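Local coordinates for Mll7089 protein (Mesorhizobium loti, PDB 2OZ8) that is of unknown function but belongs to the mandelate racemase/muconate lactonizing enzyme family, probably binds magnesium and may act as a hydro-lyase, at residues L38-G43 with A115-L120; A109-A114 with L120-L125; S6-T11 with V66-V71. All coordinates share one frame; numbering follows the deposited sequence. Where two conformers were deposited one is given.

Contact 1 (L38-G43 with A115-L120); sequences LVSESG and AKEAGL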
ATOM      1  N   LEU A  38       6.095  12.318 -47.162  1.00 39.70           N
ATOM      2  CA  LEU A  38       7.382  12.884 -46.781  1.00 41.09           C
ATOM      3  C   LEU A  38       8.410  12.398 -47.794  1.00 41.72           C
ATOM      4  O   LEU A  38       8.612  11.205 -47.942  1.00 41.60           O
ATOM      5  CB  LEU A  38       7.753  12.498 -45.349  1.00 39.96           C
ATOM      6  CG  LEU A  38       6.816  12.902 -44.203  1.00 40.28           C
ATOM      7  CD1 LEU A  38       7.256  12.283 -42.836  1.00 33.78           C
ATOM      8  CD2 LEU A  38       6.642  14.432 -44.143  1.00 37.81           C
ATOM      9  N   VAL A  39       9.017  13.348 -48.505  1.00 43.23           N
ATOM     10  CA  VAL A  39       9.940  13.070 -49.618  1.00 43.98           C
ATOM     11  C   VAL A  39      11.350  13.315 -49.172  1.00 44.77           C
ATOM     12  O   VAL A  39      11.640  14.373 -48.620  1.00 44.21           O
ATOM     13  CB  VAL A  39       9.646  13.982 -50.855  1.00 44.59           C
ATOM     14  CG1 VAL A  39      10.345  13.454 -52.081  1.00 43.70           C
ATOM     15  CG2 VAL A  39       8.105  14.074 -51.149  1.00 44.47           C
ATOM     16  N   SER A  40      12.231  12.332 -49.373  1.00 46.91           N
ATOM     17  CA  SER A  40      13.658  12.573 -49.127  1.00 49.88           C
ATOM     18  C   SER A  40      14.382  12.964 -50.405  1.00 51.20           C
ATOM     19  O   SER A  40      13.796  12.966 -51.480  1.00 51.94           O
ATOM     20  CB  SER A  40      14.341  11.386 -48.431  1.00 50.09           C
ATOM     21  OG  SER A  40      14.830  10.440 -49.362  1.00 52.24           O
ATOM     22  N   GLU A  41      15.660  13.284 -50.307  1.00 53.44           N
ATOM     23  CA  GLU A  41      16.414  13.593 -51.536  1.00 56.11           C
ATOM     24  C   GLU A  41      16.920  12.372 -52.375  1.00 55.18           C
ATOM     25  O   GLU A  41      17.382  12.523 -53.499  1.00 55.13           O
ATOM     26  CB  GLU A  41      17.464  14.710 -51.308  1.00 55.64           C
ATOM     27  CG  GLU A  41      18.289  14.574 -50.058  1.00 59.64           C
ATOM     28  CD  GLU A  41      18.815  15.923 -49.531  1.00 60.58           C
ATOM     29  OE1 GLU A  41      18.111  16.951 -49.716  1.00 66.31           O
ATOM     30  OE2 GLU A  41      19.909  15.935 -48.916  1.00 62.27           O
ATOM     31  N   SER A  42      16.774  11.160 -51.857  1.00 55.07           N
ATOM     32  CA  SER A  42      16.921   9.972 -52.697  1.00 54.32           C
ATOM     33  C   SER A  42      15.702   9.765 -53.569  1.00 53.36           C
ATOM     34  O   SER A  42      15.686   8.882 -54.406  1.00 53.38           O
ATOM     35  CB  SER A  42      17.105   8.728 -51.840  1.00 55.10           C
ATOM     36  OG  SER A  42      15.952   8.503 -51.057  1.00 56.63           O
ATOM     37  N   GLY A  43      14.665  10.562 -53.355  1.00 53.27           N
ATOM     38  CA  GLY A  43      13.422  10.458 -54.157  1.00 52.10           C
ATOM     39  C   GLY A  43      12.343   9.578 -53.542  1.00 50.77           C
ATOM     40  O   GLY A  43      11.195   9.608 -54.000  1.00 51.92           O
ATOM     41  N   ALA A 115      12.205   2.371 -43.855  1.00 38.95           N
ATOM     42  CA  ALA A 115      12.188   1.051 -44.465  1.00 39.23           C
ATOM     43  C   ALA A 115      12.522   1.054 -45.984  1.00 39.35           C
ATOM     44  O   ALA A 115      13.355   0.255 -46.446  1.00 40.35           O
ATOM     45  CB  ALA A 115      10.817   0.392 -44.210  1.00 38.56           C
ATOM     46  N   LYS A 116      11.864   1.903 -46.770  1.00 38.99           N
ATOM     47  CA  LYS A 116      12.190   1.973 -48.184  1.00 40.44           C
ATOM     48  C   LYS A 116      13.698   2.253 -48.363  1.00 41.24           C
ATOM     49  O   LYS A 116      14.392   1.560 -49.102  1.00 40.56           O
ATOM     50  CB  LYS A 116      11.369   3.045 -48.896  1.00 40.58           C
ATOM     51  CG  LYS A 116       9.939   2.727 -48.990  1.00 41.98           C
ATOM     52  CD  LYS A 116       9.169   3.775 -49.763  1.00 41.41           C
ATOM     53  CE  LYS A 116       7.735   3.347 -49.810  1.00 39.43           C
ATOM     54  NZ  LYS A 116       6.999   4.486 -50.323  1.00 43.49           N
ATOM     55  N   GLU A 117      14.196   3.251 -47.644  1.00 41.48           N
ATOM     56  CA  GLU A 117      15.592   3.601 -47.742  1.00 42.43           C
ATOM     57  C   GLU A 117      16.561   2.535 -47.222  1.00 42.55           C
ATOM     58  O   GLU A 117      17.681   2.435 -47.686  1.00 43.27           O
ATOM     59  CB  GLU A 117      15.806   4.991 -47.142  1.00 42.92           C
ATOM     60  CG  GLU A 117      15.417   6.052 -48.169  1.00 45.08           C
ATOM     61  CD  GLU A 117      15.392   7.432 -47.620  1.00 53.20           C
ATOM     62  OE1 GLU A 117      15.437   8.375 -48.446  1.00 56.49           O
ATOM     63  OE2 GLU A 117      15.318   7.590 -46.376  1.00 54.85           O
ATOM     64  N   ALA A 118      16.131   1.703 -46.286  1.00 42.21           N
ATOM     65  CA  ALA A 118      16.963   0.561 -45.887  1.00 41.82           C
ATOM     66  C   ALA A 118      16.756  -0.573 -46.862  1.00 41.54           C
ATOM     67  O   ALA A 118      17.426  -1.587 -46.768  1.00 41.48           O
ATOM     68  CB  ALA A 118      16.659   0.100 -44.414  1.00 41.24           C
ATOM     69  N   GLY A 119      15.812  -0.411 -47.787  1.00 41.37           N
ATOM     70  CA  GLY A 119      15.548  -1.466 -48.785  1.00 41.17           C
ATOM     71  C   GLY A 119      14.864  -2.659 -48.152  1.00 40.85           C
ATOM     72  O   GLY A 119      15.286  -3.809 -48.358  1.00 42.22           O
ATOM     73  N   LEU A 120      13.836  -2.386 -47.343  1.00 39.16           N
ATOM     74  CA  LEU A 120      13.163  -3.435 -46.597  1.00 37.92           C
ATOM     75  C   LEU A 120      11.676  -3.150 -46.466  1.00 36.64           C
ATOM     76  O   LEU A 120      11.262  -1.965 -46.432  1.00 36.57           O
ATOM     77  CB  LEU A 120      13.757  -3.609 -45.180  1.00 38.24           C
ATOM     78  CG  LEU A 120      15.209  -4.094 -44.971  1.00 39.48           C
ATOM     79  CD1 LEU A 120      15.678  -3.902 -43.494  1.00 35.38           C
ATOM     80  CD2 LEU A 120      15.371  -5.542 -45.399  1.00 38.77           C
TER
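Glu-117, on the last turn of helix 103-118, reaches across to two serine hydroxyls, Ser-40 and Ser-42, and illustrates how one carboxylate oxygen can tie a helix end to a hairpin loop. The side-chain hydrogen bonds converge on a single atom. Ser-42 OG donates over 2.7 Å to Glu-117 OE1, which receives it on its anti lone pair, the one turned away from OE2. Ser-40 OG donates to the same OE1; the modelled separation of Ser-40 OG and Glu-117 OE1, 2.3 Å, is shorter than such bonds normally are, and its exact length is doubtful. The glutamate runs out extended beyond CG (chi2 171°), which spans backbones whose nearest CA atoms, those of Ser-42 and Glu-117, are 8.2 Å apart.

Bonds within the loop set the serines in place. The backbone N of Ser-42 donates to Ser-40 OG at 3.2 Å, an ST turn, while Gly-43 N bonds to Ser-40 O at 3.2 Å and closes a type I beta turn. Ser-40 OG is thereby engaged by the loop backbone as well as by the helix.

Backbone bonds also finish the helix. Gly-119 takes a positive phi of 72°, with Gly-119 N bonded to Lys-116 O and Leu-120 N to Ala-115 O, a Schellman motif. Close by, Lys-116 NZ holds Val-45 O, and Ala-118 O accepts from Arg-79 of the second subunit.

The arrangement joins the turn between antiparallel strands 27-40 and 45-52 to a helix packed on their sheet, as in the N-terminal alpha+beta capping domain of enolase-superfamily proteins.

Contact 2 (A109-A114 with L120-L125); sequences ALWDLA and LPLHVL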
ATOM      1  N   ALA A 109       4.589   7.641 -41.771  1.00 34.82           N
ATOM      2  CA  ALA A 109       5.353   8.131 -42.924  1.00 35.02           C
ATOM      3  C   ALA A 109       6.868   8.034 -42.713  1.00 35.32           C
ATOM      4  O   ALA A 109       7.576   7.543 -43.592  1.00 35.26           O
ATOM      5  CB  ALA A 109       4.967   9.529 -43.254  1.00 35.19           C
ATOM      6  N   LEU A 110       7.359   8.455 -41.547  1.00 35.54           N
ATOM      7  CA  LEU A 110       8.803   8.296 -41.209  1.00 35.89           C
ATOM      8  C   LEU A 110       9.318   6.857 -41.290  1.00 36.10           C
ATOM      9  O   LEU A 110      10.351   6.613 -41.929  1.00 36.74           O
ATOM     10  CB  LEU A 110       9.144   8.896 -39.837  1.00 35.79           C
ATOM     11  CG  LEU A 110       9.125  10.410 -39.720  1.00 35.81           C
ATOM     12  CD1 LEU A 110       9.479  10.811 -38.322  1.00 34.81           C
ATOM     13  CD2 LEU A 110      10.095  11.033 -40.803  1.00 34.70           C
ATOM     14  N   TRP A 111       8.612   5.910 -40.670  1.00 34.88           N
ATOM     15  CA  TRP A 111       9.000   4.481 -40.793  1.00 34.87           C
ATOM     16  C   TRP A 111       8.840   3.840 -42.179  1.00 34.41           C
ATOM     17  O   TRP A 111       9.563   2.945 -42.549  1.00 34.08           O
ATOM     18  CB  TRP A 111       8.253   3.610 -39.781  1.00 34.22           C
ATOM     19  CG  TRP A 111       8.698   3.759 -38.379  1.00 34.26           C
ATOM     20  CD1 TRP A 111       8.174   4.608 -37.428  1.00 32.35           C
ATOM     21  CD2 TRP A 111       9.774   3.064 -37.749  1.00 34.08           C
ATOM     22  NE1 TRP A 111       8.840   4.448 -36.244  1.00 33.74           N
ATOM     23  CE2 TRP A 111       9.830   3.507 -36.412  1.00 35.82           C
ATOM     24  CE3 TRP A 111      10.704   2.102 -38.182  1.00 36.53           C
ATOM     25  CZ2 TRP A 111      10.773   3.000 -35.495  1.00 33.21           C
ATOM     26  CZ3 TRP A 111      11.649   1.609 -37.258  1.00 33.36           C
ATOM     27  CH2 TRP A 111      11.663   2.061 -35.945  1.00 32.69           C
ATOM     28  N   ASP A 112       7.849   4.267 -42.919  1.00 35.57           N
ATOM     29  CA  ASP A 112       7.691   3.836 -44.299  1.00 37.15           C
ATOM     30  C   ASP A 112       8.946   4.259 -45.129  1.00 37.90           C
ATOM     31  O   ASP A 112       9.582   3.460 -45.823  1.00 37.89           O
ATOM     32  CB  ASP A 112       6.433   4.512 -44.854  1.00 37.16           C
ATOM     33  CG  ASP A 112       6.102   4.058 -46.253  1.00 39.10           C
ATOM     34  OD1 ASP A 112       6.354   2.874 -46.539  1.00 38.40           O
ATOM     35  OD2 ASP A 112       5.602   4.882 -47.048  1.00 37.91           O
ATOM     36  N   LEU A 113       9.267   5.544 -45.045  1.00 38.39           N
ATOM     37  CA  LEU A 113      10.454   6.097 -45.634  1.00 39.09           C
ATOM     38  C   LEU A 113      11.745   5.416 -45.168  1.00 39.00           C
ATOM     39  O   LEU A 113      12.573   5.082 -46.003  1.00 40.35           O
ATOM     40  CB  LEU A 113      10.486   7.609 -45.390  1.00 39.12           C
ATOM     41  CG  LEU A 113      11.659   8.411 -45.941  1.00 41.34           C
ATOM     42  CD1 LEU A 113      11.919   8.100 -47.423  1.00 41.47           C
ATOM     43  CD2 LEU A 113      11.275   9.833 -45.738  1.00 41.88           C
ATOM     44  N   ALA A 114      11.913   5.201 -43.865  1.00 38.95           N
ATOM     45  CA  ALA A 114      13.103   4.523 -43.319  1.00 38.69           C
ATOM     46  C   ALA A 114      13.284   3.119 -43.826  1.00 38.80           C
ATOM     47  O   ALA A 114      14.388   2.700 -44.143  1.00 40.14           O
ATOM     48  CB  ALA A 114      13.081   4.515 -41.802  1.00 38.22           C
ATOM     49  N   LEU A 120      13.836  -2.386 -47.343  1.00 39.16           N
ATOM     50  CA  LEU A 120      13.163  -3.435 -46.597  1.00 37.92           C
ATOM     51  C   LEU A 120      11.676  -3.150 -46.466  1.00 36.64           C
ATOM     52  O   LEU A 120      11.262  -1.965 -46.432  1.00 36.57           O
ATOM     53  CB  LEU A 120      13.757  -3.609 -45.180  1.00 38.24           C
ATOM     54  CG  LEU A 120      15.209  -4.094 -44.971  1.00 39.48           C
ATOM     55  CD1 LEU A 120      15.678  -3.902 -43.494  1.00 35.38           C
ATOM     56  CD2 LEU A 120      15.371  -5.542 -45.399  1.00 38.77           C
ATOM     57  N   PRO A 121      10.879  -4.239 -46.354  1.00 35.09           N
ATOM     58  CA  PRO A 121       9.498  -4.179 -45.851  1.00 34.73           C
ATOM     59  C   PRO A 121       9.515  -3.729 -44.394  1.00 34.32           C
ATOM     60  O   PRO A 121      10.391  -4.154 -43.632  1.00 34.28           O
ATOM     61  CB  PRO A 121       9.015  -5.628 -45.930  1.00 34.32           C
ATOM     62  CG  PRO A 121      10.084  -6.413 -46.765  1.00 33.67           C
ATOM     63  CD  PRO A 121      11.333  -5.625 -46.635  1.00 34.74           C
ATOM     64  N   LEU A 122       8.568  -2.881 -44.006  1.00 34.49           N
ATOM     65  CA  LEU A 122       8.537  -2.362 -42.617  1.00 35.10           C
ATOM     66  C   LEU A 122       8.648  -3.412 -41.481  1.00 35.41           C
ATOM     67  O   LEU A 122       9.491  -3.272 -40.588  1.00 36.67           O
ATOM     68  CB  LEU A 122       7.366  -1.398 -42.407  1.00 34.51           C
ATOM     69  CG  LEU A 122       7.277  -0.756 -41.020  1.00 35.70           C
ATOM     70  CD1 LEU A 122       8.537   0.097 -40.669  1.00 34.68           C
ATOM     71  CD2 LEU A 122       6.041   0.062 -40.952  1.00 34.10           C
ATOM     72  N   HIS A 123       7.851  -4.470 -41.537  1.00 35.77           N
ATOM     73  CA  HIS A 123       7.904  -5.523 -40.528  1.00 36.28           C
ATOM     74  C   HIS A 123       9.276  -6.189 -40.325  1.00 36.90           C
ATOM     75  O   HIS A 123       9.665  -6.491 -39.178  1.00 37.20           O
ATOM     76  CB  HIS A 123       6.801  -6.570 -40.757  1.00 35.69           C
ATOM     77  CG  HIS A 123       7.010  -7.450 -41.942  1.00 37.71           C
ATOM     78  ND1 HIS A 123       7.510  -8.739 -41.839  1.00 37.43           N
ATOM     79  CD2 HIS A 123       6.757  -7.248 -43.261  1.00 39.12           C
ATOM     80  CE1 HIS A 123       7.547  -9.291 -43.041  1.00 35.53           C
ATOM     81  NE2 HIS A 123       7.104  -8.406 -43.921  1.00 37.81           N
ATOM     82  N   VAL A 124       9.995  -6.432 -41.418  1.00 36.47           N
ATOM     83  CA  VAL A 124      11.350  -7.004 -41.322  1.00 36.48           C
ATOM     84  C   VAL A 124      12.271  -6.008 -40.580  1.00 36.02           C
ATOM     85  O   VAL A 124      12.977  -6.380 -39.650  1.00 35.64           O
ATOM     86  CB  VAL A 124      11.938  -7.388 -42.726  1.00 37.12           C
ATOM     87  CG1 VAL A 124      13.375  -7.902 -42.589  1.00 36.36           C
ATOM     88  CG2 VAL A 124      11.009  -8.424 -43.465  1.00 34.17           C
ATOM     89  N   LEU A 125      12.215  -4.743 -40.977  1.00 35.28           N
ATOM     90  CA  LEU A 125      12.912  -3.680 -40.244  1.00 35.19           C
ATOM     91  C   LEU A 125      12.469  -3.667 -38.754  1.00 35.84           C
ATOM     92  O   LEU A 125      13.294  -3.395 -37.859  1.00 35.84           O
ATOM     93  CB  LEU A 125      12.659  -2.310 -40.890  1.00 33.88           C
ATOM     94  CG  LEU A 125      13.309  -1.090 -40.233  1.00 34.44           C
ATOM     95  CD1 LEU A 125      14.898  -1.068 -40.319  1.00 30.77           C
ATOM     96  CD2 LEU A 125      12.695   0.205 -40.844  1.00 32.59           C
TER
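Trp-111 meets both leucines of the short helix 122-125, and the side chains that meet in the first shell are apolar. Leu-122 CD1 lies 3.6 Å from Trp-111 CB, at the root of the indole, and touches the backbone oxygen of Trp-111 as well. Leu-125 CD2 comes to the indole edge, in the ring plane, 3.8 Å from Trp-111 CE3. The same methyl spans to Ala-114, one helical turn further on, 4.4 Å from Ala-114 CB. Both leucines cross the tryptophan side chain at about a right angle, and it is Leu-122 CD1 and Leu-125 CD2 that do the touching. In Leu-122, CG stands anti to the backbone N (chi1 -177°), which points it toward helix 103-118, and a chi2 of 60° then sets CD1 at the base of the indole.

The next shell fixes the indole. Its polar atom NE1 is hydrogen-bonded to Thr-277 OG1, so the buried N-H has a partner and the ring's rotation is restrained. His-85 of the second subunit meets the indole edge-to-face, and Ile-81 of that subunit packs on Leu-125; the cluster therefore extends into the subunit interface.

Further out, backbone bonds shape the short helix. Pro-121 occupies its N-cap position, and Leu-125 N bonds to Pro-121 O at 3.3 Å. His-123 N donates to His-305 ND1, fastening the first turn to helix 304-309.

A long helix ending at 118 and the one-turn helix 122-125 are thus linked by the short loop 119-121, with Trp-111, Ala-114, Leu-122 and Leu-125 packed between them. The pair leads from the last long helix of the capping domain toward strand 132-138, the first of the enolase-type barrel.

Contact 3 (S6-T11 with V66-V71); sequences SHFRIT and VFEHEV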
ATOM      1  N   SER A   6      13.393  16.430 -47.779  1.00 50.04           N
ATOM      2  CA  SER A   6      13.396  17.725 -48.459  1.00 49.48           C
ATOM      3  C   SER A   6      12.054  18.445 -48.560  1.00 48.41           C
ATOM      4  O   SER A   6      11.999  19.646 -48.351  1.00 49.22           O
ATOM      5  CB  SER A   6      14.034  17.637 -49.832  1.00 49.65           C
ATOM      6  OG  SER A   6      13.870  16.348 -50.374  1.00 53.11           O
ATOM      7  N   HIS A   7      10.991  17.720 -48.904  0.50 47.35           N
ATOM      8  CA  HIS A   7       9.660  18.299 -49.068  0.50 46.19           C
ATOM      9  C   HIS A   7       8.595  17.440 -48.352  0.50 45.70           C
ATOM     10  O   HIS A   7       8.843  16.270 -48.033  0.50 45.30           O
ATOM     11  CB  HIS A   7       9.258  18.391 -50.557  0.50 46.33           C
ATOM     12  CG  HIS A   7      10.364  18.778 -51.493  0.50 46.46           C
ATOM     13  ND1 HIS A   7      10.559  20.074 -51.921  0.50 46.54           N
ATOM     14  CD2 HIS A   7      11.304  18.030 -52.121  0.50 47.57           C
ATOM     15  CE1 HIS A   7      11.579  20.115 -52.760  0.50 47.41           C
ATOM     16  NE2 HIS A   7      12.046  18.885 -52.903  0.50 49.48           N
ATOM     17  N   PHE A   8       7.411  18.028 -48.134  1.00 44.73           N
ATOM     18  CA  PHE A   8       6.232  17.310 -47.721  1.00 44.46           C
ATOM     19  C   PHE A   8       5.025  17.636 -48.616  1.00 46.10           C
ATOM     20  O   PHE A   8       4.961  18.701 -49.206  1.00 46.32           O
ATOM     21  CB  PHE A   8       5.926  17.577 -46.241  1.00 43.24           C
ATOM     22  CG  PHE A   8       5.225  18.860 -45.986  1.00 39.34           C
ATOM     23  CD1 PHE A   8       3.853  18.956 -46.165  1.00 37.49           C
ATOM     24  CD2 PHE A   8       5.933  19.973 -45.559  1.00 36.92           C
ATOM     25  CE1 PHE A   8       3.166  20.181 -45.930  1.00 39.84           C
ATOM     26  CE2 PHE A   8       5.279  21.210 -45.324  1.00 38.59           C
ATOM     27  CZ  PHE A   8       3.882  21.311 -45.520  1.00 41.47           C
ATOM     28  N   ARG A   9       4.036  16.747 -48.678  1.00 47.32           N
ATOM     29  CA  ARG A   9       2.878  16.955 -49.549  1.00 49.28           C
ATOM     30  C   ARG A   9       1.608  16.545 -48.795  1.00 48.16           C
ATOM     31  O   ARG A   9       1.580  15.474 -48.193  1.00 49.03           O
ATOM     32  CB  ARG A   9       3.074  16.104 -50.800  1.00 49.81           C
ATOM     33  CG  ARG A   9       2.331  16.499 -52.102  1.00 53.31           C
ATOM     34  CD  ARG A   9       2.619  15.408 -53.227  1.00 54.06           C
ATOM     35  NE  ARG A   9       4.029  15.385 -53.690  1.00 61.83           N
ATOM     36  CZ  ARG A   9       4.846  14.315 -53.763  1.00 63.16           C
ATOM     37  NH1 ARG A   9       4.452  13.090 -53.408  1.00 61.61           N
ATOM     38  NH2 ARG A   9       6.093  14.487 -54.215  1.00 64.09           N
ATOM     39  N   ILE A  10       0.570  17.386 -48.796  1.00 47.40           N
ATOM     40  CA  ILE A  10      -0.691  17.037 -48.147  1.00 45.69           C
ATOM     41  C   ILE A  10      -1.848  16.916 -49.141  1.00 45.99           C
ATOM     42  O   ILE A  10      -2.188  17.872 -49.856  1.00 46.96           O
ATOM     43  CB  ILE A  10      -1.087  18.030 -47.041  1.00 46.01           C
ATOM     44  CG1 ILE A  10       0.074  18.287 -46.045  1.00 44.38           C
ATOM     45  CG2 ILE A  10      -2.403  17.562 -46.316  1.00 44.39           C
ATOM     46  CD1 ILE A  10       0.280  17.227 -44.994  1.00 41.65           C
ATOM     47  N   THR A  11      -2.485  15.757 -49.184  1.00 44.92           N
ATOM     48  CA  THR A  11      -3.654  15.623 -50.028  1.00 44.22           C
ATOM     49  C   THR A  11      -4.887  15.363 -49.195  1.00 43.22           C
ATOM     50  O   THR A  11      -4.981  14.320 -48.538  1.00 43.56           O
ATOM     51  CB  THR A  11      -3.484  14.516 -51.079  1.00 44.34           C
ATOM     52  OG1 THR A  11      -2.219  14.671 -51.722  1.00 45.67           O
ATOM     53  CG2 THR A  11      -4.539  14.637 -52.108  1.00 44.98           C
ATOM     54  N   VAL A  66      -0.190  24.624 -41.088  1.00 49.59           N
ATOM     55  CA  VAL A  66       0.007  24.188 -39.722  1.00 49.02           C
ATOM     56  C   VAL A  66       1.155  23.174 -39.683  1.00 48.37           C
ATOM     57  O   VAL A  66       2.081  23.308 -38.896  1.00 48.07           O
ATOM     58  CB  VAL A  66      -1.304  23.638 -39.151  1.00 48.97           C
ATOM     59  CG1 VAL A  66      -1.103  23.039 -37.789  1.00 49.24           C
ATOM     60  CG2 VAL A  66      -2.351  24.772 -39.097  1.00 49.47           C
ATOM     61  N   PHE A  67       1.124  22.178 -40.559  1.00 48.27           N
ATOM     62  CA  PHE A  67       2.247  21.233 -40.624  1.00 48.13           C
ATOM     63  C   PHE A  67       3.597  21.927 -40.828  1.00 49.00           C
ATOM     64  O   PHE A  67       4.531  21.631 -40.080  1.00 48.83           O
ATOM     65  CB  PHE A  67       2.018  20.165 -41.693  1.00 46.40           C
ATOM     66  CG  PHE A  67       2.971  19.010 -41.614  1.00 45.07           C
ATOM     67  CD1 PHE A  67       2.712  17.924 -40.773  1.00 44.03           C
ATOM     68  CD2 PHE A  67       4.121  18.971 -42.408  1.00 44.80           C
ATOM     69  CE1 PHE A  67       3.595  16.789 -40.734  1.00 42.78           C
ATOM     70  CE2 PHE A  67       5.021  17.838 -42.334  1.00 43.73           C
ATOM     71  CZ  PHE A  67       4.736  16.761 -41.505  1.00 39.88           C
ATOM     72  N   GLU A  68       3.686  22.845 -41.806  1.00 50.31           N
ATOM     73  CA  GLU A  68       4.910  23.635 -42.057  1.00 53.30           C
ATOM     74  C   GLU A  68       5.402  24.371 -40.804  1.00 52.78           C
ATOM     75  O   GLU A  68       6.577  24.368 -40.505  1.00 52.29           O
ATOM     76  CB  GLU A  68       4.752  24.620 -43.239  1.00 53.10           C
ATOM     77  CG  GLU A  68       6.103  25.035 -43.881  1.00 56.04           C
ATOM     78  CD  GLU A  68       6.005  25.541 -45.351  1.00 58.40           C
ATOM     79  OE1 GLU A  68       6.613  26.623 -45.641  1.00 64.97           O
ATOM     80  OE2 GLU A  68       5.348  24.868 -46.224  1.00 64.18           O
ATOM     81  N   HIS A  69       4.481  24.976 -40.063  1.00 54.12           N
ATOM     82  CA  HIS A  69       4.835  25.739 -38.886  1.00 55.00           C
ATOM     83  C   HIS A  69       5.146  24.868 -37.678  1.00 54.67           C
ATOM     84  O   HIS A  69       6.045  25.183 -36.901  1.00 55.68           O
ATOM     85  CB  HIS A  69       3.730  26.750 -38.534  1.00 55.94           C
ATOM     86  CG  HIS A  69       4.144  27.751 -37.484  1.00 59.18           C
ATOM     87  ND1 HIS A  69       3.810  27.617 -36.148  1.00 59.38           N
ATOM     88  CD2 HIS A  69       4.893  28.880 -37.574  1.00 59.47           C
ATOM     89  CE1 HIS A  69       4.315  28.633 -35.467  1.00 60.61           C
ATOM     90  NE2 HIS A  69       4.973  29.414 -36.309  1.00 61.33           N
ATOM     91  N   GLU A  70       4.420  23.774 -37.504  1.00 53.66           N
ATOM     92  CA  GLU A  70       4.491  23.049 -36.236  1.00 52.73           C
ATOM     93  C   GLU A  70       5.408  21.843 -36.223  1.00 52.52           C
ATOM     94  O   GLU A  70       6.145  21.633 -35.246  1.00 53.20           O
ATOM     95  CB  GLU A  70       3.089  22.675 -35.784  1.00 52.82           C
ATOM     96  CG  GLU A  70       2.268  23.935 -35.551  1.00 53.79           C
ATOM     97  CD  GLU A  70       0.850  23.702 -35.145  1.00 56.13           C
ATOM     98  OE1 GLU A  70       0.475  22.537 -34.820  1.00 58.52           O
ATOM     99  OE2 GLU A  70       0.101  24.709 -35.163  1.00 55.48           O
ATOM    100  N   VAL A  71       5.377  21.061 -37.306  1.00 51.16           N
ATOM    101  CA  VAL A  71       6.164  19.856 -37.370  1.00 49.60           C
ATOM    102  C   VAL A  71       7.324  19.888 -38.342  1.00 49.11           C
ATOM    103  O   VAL A  71       8.397  19.372 -38.034  1.00 49.18           O
ATOM    104  CB  VAL A  71       5.281  18.521 -37.392  1.00 50.19           C
ATOM    105  CG1 VAL A  71       3.830  18.773 -37.729  1.00 49.28           C
ATOM    106  CG2 VAL A  71       5.887  17.414 -38.173  1.00 48.09           C
TER
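Phe-8 lies against helix 60-70 through Phe-67 and Glu-68, and its ring can be followed outward from the strand. CB is 4.0 Å from Phe-67 CE2, at the margin of the contact. CG, held between the backbone N and the carbonyl carbon (chi1 81°), is 3.7 Å from Phe-67 CD2. From there the whole ring spreads beneath that one atom: Phe-67 CD2 sits 3.5 Å above the plane of the Phe-8 ring, over its centre. The pair is edge-to-face, Phe-67 presenting its edge, with centroids 4.8 Å apart and planes inclined at 59°. Toward the tip the partner changes. Phe-8 CE2 is 3.8 Å from Glu-68 OE2 and 4.0 Å from Glu-68 CB, and CZ also lies near the carboxylate, whose plane stands 78° from that of the ring.

Trp-72 adds another edge-to-face contact to Phe-8, Phe-102 does the same for Phe-67, and Leu-38 of the neighbouring strand touches Phe-8. With only the CB of an alanine in place of this ring, the edge of Phe-67 is likely to lose the face it packs on, and a gap to open between strand and helix.

The chemistry is that of an aromatic cluster binding sheet to helix by shape and, as the edge-to-face geometry suggests, by ring electrostatics; the glutamate, at the exposed margin, contributes packing beside the ring rather than a pairing of charges.

In the fold
From the N terminus, strand 5-17 is the first to be used: contact 3 closes the loop from it through the sheet strands 27-40 and 45-52 to helix 60-70. Contact 1 starts inside that loop, at the end of strand 27-40, and closes beyond it on helix 103-118, so the two cross. Contact 2 opens before contact 1 has closed and ends at 120-125, crossing it in turn, whereas contacts 3 and 2 follow in series. Strand pairing at Val-39 joins contacts 1 and 3, and Leu-38 packs on Ala-109 and Leu-110 of contact 2. Contacts 3 and 1 tie the antiparallel sheet to helices 60-70 and 103-118, and contact 2 carries the latter on to helix 122-125 and toward the barrel.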